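Local structure of uncharacterized protein BAD_0989 (Bifidobacterium adolescentis ATCC 15703, 3CYM) at residues E6-G16 / V138-E150. The protein is of unknown function but probably binds nucleic acid and trims it as a 3'-5' exonuclease related to ribonuclease D. Sequence-based numbering, arbitrary orientation.
Sequences EPKLLAEPREG and VTEHFLGLTLAKE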
loop_
_atom_site.group_PDB
_atom_site.type_symbol
_atom_site.label_atom_id
_atom_site.label_comp_id
_atom_site.label_asym_id
_atom_site.label_seq_id
_atom_site.Cartn_x
_atom_site.Cartn_y
_atom_site.Cartn_z
ATOM N N GLU A 6 -6.817 30.243 -8.300
ATOM C CA GLU A 6 -5.472 30.801 -7.950
ATOM C C GLU A 6 -4.864 30.127 -6.710
ATOM O O GLU A 6 -4.886 30.714 -5.626
ATOM C CB GLU A 6 -5.582 32.306 -7.700
ATOM C CG GLU A 6 -6.292 33.087 -8.796
ATOM C CD GLU A 6 -5.341 33.581 -9.858
ATOM O OE1 GLU A 6 -5.660 33.425 -11.057
ATOM O OE2 GLU A 6 -4.273 34.124 -9.491
ATOM N N PRO A 7 -4.332 28.891 -6.858
ATOM C CA PRO A 7 -3.733 28.177 -5.725
ATOM C C PRO A 7 -2.474 28.844 -5.172
ATOM O O PRO A 7 -1.725 29.468 -5.921
ATOM C CB PRO A 7 -3.382 26.811 -6.318
ATOM C CG PRO A 7 -3.245 27.053 -7.775
ATOM C CD PRO A 7 -4.288 28.073 -8.083
ATOM N N LYS A 8 -2.260 28.714 -3.866
ATOM C CA LYS A 8 -1.102 29.308 -3.209
ATOM C C LYS A 8 -0.223 28.198 -2.650
ATOM O O LYS A 8 -0.727 27.276 -2.007
ATOM C CB LYS A 8 -1.555 30.252 -2.087
ATOM C CG LYS A 8 -2.487 31.386 -2.545
ATOM C CD LYS A 8 -3.605 31.685 -1.529
ATOM C CE LYS A 8 -4.800 30.730 -1.692
ATOM N NZ LYS A 8 -5.883 30.951 -0.688
ATOM N N LEU A 9 1.080 28.267 -2.915
ATOM C CA LEU A 9 2.022 27.298 -2.361
ATOM C C LEU A 9 2.173 27.463 -0.849
ATOM O O LEU A 9 2.520 28.543 -0.360
ATOM C CB LEU A 9 3.401 27.383 -3.030
ATOM C CG LEU A 9 4.459 26.415 -2.463
ATOM C CD1 LEU A 9 4.256 24.979 -2.961
ATOM C CD2 LEU A 9 5.879 26.886 -2.751
ATOM N N LEU A 10 1.895 26.380 -0.122
ATOM C CA LEU A 10 2.153 26.322 1.304
ATOM C C LEU A 10 3.506 25.644 1.482
ATOM O O LEU A 10 3.626 24.425 1.322
ATOM C CB LEU A 10 1.040 25.551 2.011
ATOM C CG LEU A 10 0.994 25.552 3.539
ATOM C CD1 LEU A 10 0.774 26.936 4.091
ATOM C CD2 LEU A 10 -0.102 24.627 4.045
ATOM N N ALA A 11 4.524 26.457 1.775
ATOM C CA ALA A 11 5.919 26.005 1.901
ATOM C C ALA A 11 6.246 25.358 3.247
ATOM O O ALA A 11 7.092 24.469 3.318
ATOM C CB ALA A 11 6.873 27.170 1.639
ATOM N N GLU A 12 5.604 25.838 4.312
ATOM C CA GLU A 12 5.780 25.302 5.665
ATOM C C GLU A 12 4.432 25.308 6.397
ATOM O O GLU A 12 3.524 26.024 5.978
ATOM C CB GLU A 12 6.773 26.158 6.457
ATOM C CG GLU A 12 8.187 26.225 5.896
ATOM C CD GLU A 12 9.213 26.618 6.938
ATOM O OE1 GLU A 12 8.809 27.023 8.055
ATOM O OE2 GLU A 12 10.424 26.499 6.642
ATOM N N PRO A 13 4.288 24.509 7.486
ATOM C CA PRO A 13 3.106 24.631 8.339
ATOM C C PRO A 13 3.009 25.999 8.996
ATOM O O PRO A 13 4.027 26.697 9.136
ATOM C CB PRO A 13 3.345 23.566 9.418
ATOM C CG PRO A 13 4.226 22.598 8.793
ATOM C CD PRO A 13 5.162 23.424 7.971
ATOM N N ARG A 14 1.792 26.367 9.395
ATOM C CA ARG A 14 1.516 27.657 10.030
ATOM C C ARG A 14 2.257 27.788 11.355
ATOM O O ARG A 14 2.699 28.871 11.719
ATOM C CB ARG A 14 0.010 27.846 10.251
ATOM C CG ARG A 14 -0.827 27.735 8.980
ATOM C CD ARG A 14 -2.314 27.688 9.287
ATOM N NE ARG A 14 -2.968 26.585 8.584
ATOM C CZ ARG A 14 -3.381 25.465 9.172
ATOM N NH1 ARG A 14 -3.215 25.299 10.477
ATOM N NH2 ARG A 14 -3.958 24.509 8.458
ATOM N N GLU A 15 2.410 26.668 12.052
ATOM C CA GLU A 15 3.065 26.641 13.356
ATOM C C GLU A 15 4.575 26.449 13.245
ATOM O O GLU A 15 5.285 26.459 14.252
ATOM C CB GLU A 15 2.450 25.534 14.225
ATOM C CG GLU A 15 1.469 26.011 15.299
ATOM C CD GLU A 15 0.335 26.878 14.768
ATOM O OE1 GLU A 15 0.010 27.885 15.432
ATOM O OE2 GLU A 15 -0.239 26.559 13.702
ATOM N N GLY A 16 5.060 26.283 12.017
ATOM C CA GLY A 16 6.476 26.086 11.759
ATOM C C GLY A 16 6.822 24.616 11.651
ATOM O O GLY A 16 5.973 23.745 11.874
ATOM N N VAL A 138 -5.933 16.881 -4.283
ATOM C CA VAL A 138 -7.110 17.002 -3.417
ATOM C C VAL A 138 -7.105 18.282 -2.569
ATOM O O VAL A 138 -8.135 18.958 -2.471
ATOM C CB VAL A 138 -7.301 15.719 -2.527
ATOM C CG1 VAL A 138 -8.329 15.928 -1.412
ATOM C CG2 VAL A 138 -7.709 14.537 -3.388
ATOM N N THR A 139 -5.974 18.624 -1.953
ATOM C CA THR A 139 -5.923 19.866 -1.164
ATOM C C THR A 139 -5.945 21.131 -2.029
ATOM O O THR A 139 -6.422 22.169 -1.580
ATOM C CB THR A 139 -4.776 19.923 -0.105
ATOM O OG1 THR A 139 -4.587 21.279 0.316
ATOM C CG2 THR A 139 -3.482 19.434 -0.657
ATOM N N GLU A 140 -5.447 21.040 -3.259
ATOM C CA GLU A 140 -5.529 22.175 -4.192
ATOM C C GLU A 140 -6.967 22.398 -4.665
ATOM O O GLU A 140 -7.418 23.541 -4.791
ATOM C CB GLU A 140 -4.595 21.979 -5.388
ATOM C CG GLU A 140 -4.346 23.260 -6.169
ATOM C CD GLU A 140 -3.343 23.105 -7.304
ATOM O OE1 GLU A 140 -3.746 23.263 -8.478
ATOM O OE2 GLU A 140 -2.152 22.844 -7.029
ATOM N N HIS A 141 -7.681 21.298 -4.904
ATOM C CA HIS A 141 -9.073 21.349 -5.332
ATOM C C HIS A 141 -9.971 21.987 -4.271
ATOM O O HIS A 141 -10.771 22.854 -4.584
ATOM C CB HIS A 141 -9.574 19.947 -5.701
ATOM C CG HIS A 141 -10.965 19.920 -6.256
ATOM N ND1 HIS A 141 -12.079 19.724 -5.469
ATOM C CD2 HIS A 141 -11.420 20.046 -7.525
ATOM C CE1 HIS A 141 -13.161 19.734 -6.226
ATOM N NE2 HIS A 141 -12.789 19.929 -7.478
ATOM N N PHE A 142 -9.794 21.592 -3.015
ATOM C CA PHE A 142 -10.723 21.976 -1.953
ATOM C C PHE A 142 -10.299 23.185 -1.116
ATOM O O PHE A 142 -11.153 23.890 -0.572
ATOM C CB PHE A 142 -10.994 20.775 -1.043
ATOM C CG PHE A 142 -11.798 19.686 -1.698
ATOM C CD1 PHE A 142 -11.169 18.598 -2.294
ATOM C CD2 PHE A 142 -13.188 19.741 -1.713
ATOM C CE1 PHE A 142 -11.903 17.589 -2.898
ATOM C CE2 PHE A 142 -13.934 18.732 -2.320
ATOM C CZ PHE A 142 -13.290 17.658 -2.911
ATOM N N LEU A 143 -8.991 23.415 -1.004
ATOM C CA LEU A 143 -8.473 24.460 -0.124
ATOM C C LEU A 143 -7.725 25.545 -0.902
ATOM O O LEU A 143 -7.436 26.611 -0.361
ATOM C CB LEU A 143 -7.589 23.857 0.985
ATOM C CG LEU A 143 -8.149 22.661 1.781
ATOM C CD1 LEU A 143 -7.153 22.145 2.816
ATOM C CD2 LEU A 143 -9.501 22.979 2.448
ATOM N N GLY A 144 -7.429 25.275 -2.175
ATOM C CA GLY A 144 -6.658 26.200 -3.007
ATOM C C GLY A 144 -5.231 26.340 -2.518
ATOM O O GLY A 144 -4.628 27.409 -2.638
ATOM N N LEU A 145 -4.694 25.264 -1.946
ATOM C CA LEU A 145 -3.328 25.266 -1.421
ATOM C C LEU A 145 -2.490 24.146 -2.022
ATOM O O LEU A 145 -2.922 22.995 -2.078
ATOM C CB LEU A 145 -3.323 25.179 0.107
ATOM C CG LEU A 145 -3.921 26.329 0.916
ATOM C CD1 LEU A 145 -3.940 25.951 2.380
ATOM C CD2 LEU A 145 -3.156 27.632 0.713
ATOM N N THR A 146 -1.284 24.507 -2.455
ATOM C CA THR A 146 -0.359 23.606 -3.138
ATOM C C THR A 146 0.692 23.075 -2.159
ATOM O O THR A 146 1.316 23.844 -1.429
ATOM C CB THR A 146 0.340 24.334 -4.334
ATOM O OG1 THR A 146 -0.648 24.777 -5.276
ATOM C CG2 THR A 146 1.343 23.424 -5.054
ATOM N N LEU A 147 0.859 21.756 -2.131
ATOM C CA LEU A 147 1.959 21.124 -1.415
ATOM C C LEU A 147 2.959 20.607 -2.449
ATOM O O LEU A 147 2.587 19.835 -3.337
ATOM C CB LEU A 147 1.450 19.969 -0.539
ATOM C CG LEU A 147 0.306 20.218 0.457
ATOM C CD1 LEU A 147 -0.217 18.903 1.024
ATOM C CD2 LEU A 147 0.721 21.160 1.592
ATOM N N ALA A 148 4.212 21.057 -2.357
ATOM C CA ALA A 148 5.276 20.558 -3.236
ATOM C C ALA A 148 5.833 19.273 -2.647
ATOM O O ALA A 148 6.688 19.310 -1.766
ATOM C CB ALA A 148 6.375 21.598 -3.392
ATOM N N LYS A 149 5.341 18.134 -3.126
ATOM C CA LYS A 149 5.630 16.841 -2.497
ATOM C C LYS A 149 7.023 16.318 -2.873
ATOM O O LYS A 149 7.169 15.434 -3.724
ATOM C CB LYS A 149 4.520 15.840 -2.830
ATOM C CG LYS A 149 3.136 16.262 -2.312
ATOM C CD LYS A 149 2.856 15.717 -0.919
ATOM C CE LYS A 149 2.284 14.301 -0.991
ATOM N NZ LYS A 149 2.627 13.481 0.205
ATOM N N GLU A 150 8.035 16.867 -2.201
ATOM C CA GLU A 150 9.438 16.758 -2.626
ATOM C C GLU A 150 10.239 15.578 -2.054
ATOM O O GLU A 150 11.210 15.140 -2.675
ATOM C CB GLU A 150 10.184 18.075 -2.352
ATOM C CG GLU A 150 9.753 19.244 -3.244
ATOM C CD GLU A 150 10.569 20.516 -3.023
ATOM O OE1 GLU A 150 10.764 21.271 -4.001
ATOM O OE2 GLU A 150 11.012 20.767 -1.882
HETATM O O HOH W 1 4.882 22.177 0.155
#
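Lys8 and Leu10 of the N-terminal segment grip the backbone of Gly144 and Thr146, making a parallel two-stranded sheet from 8-9 and 145-146. Lys8 N donates to Gly144 O at 3.0 Å, Thr146 N to Lys8 O at 2.9 Å, and Leu10 N to Thr146 O at 2.9 Å. Lys8 and Thr146 thus each both give and take. A water carries the pairing one step further, taking the N-H of Ala148 and donating to Leu10 O.

On one face Pro7 and Leu9 flank Thr146. Pro7, a residue that has no N-H to give, lays its ring carbon CB 3.6 Å from Thr146 OG1 and against CG of Glu140. Leu9 has CG anti to the backbone N (chi1 178°), which brings CD1 over the strand to 3.5 Å from Thr146 O, beside the Thr146 methyl and Ala148 CB. Threonine suits this place because its hydroxyl and methyl serve different neighbours. Lys8 and Leu145 share the opposite face, where Leu145 CD2 rests near Lys8 CB; the lysine chain bends so that CE passes 3.5 Å from Gly144 O, and its exposed position suits a charged end. Just beyond, Leu10 CD2 lies 4.3 Å from Leu147 CD2 and approaches Leu145 CD1.

Behind this first shell, Thr146 OG1 donates to Glu140 OE2 at 3.0 Å from above the carboxylate plane, tying the strand to helix 135-143. Gly144, with positive phi, lets the chain leave that helix and turn into the strand. Further along, Pro13 packs on helix 163-174, and Lys149 forms a salt bridge with Asp172, a sodium ligand. With about 480 Å² buried, the contact joins the first ordered residues to the strand after helix 135-143 through directional main-chain N-H...O=C bonds, which do not depend on side-chain identity, with apolar contacts beside them.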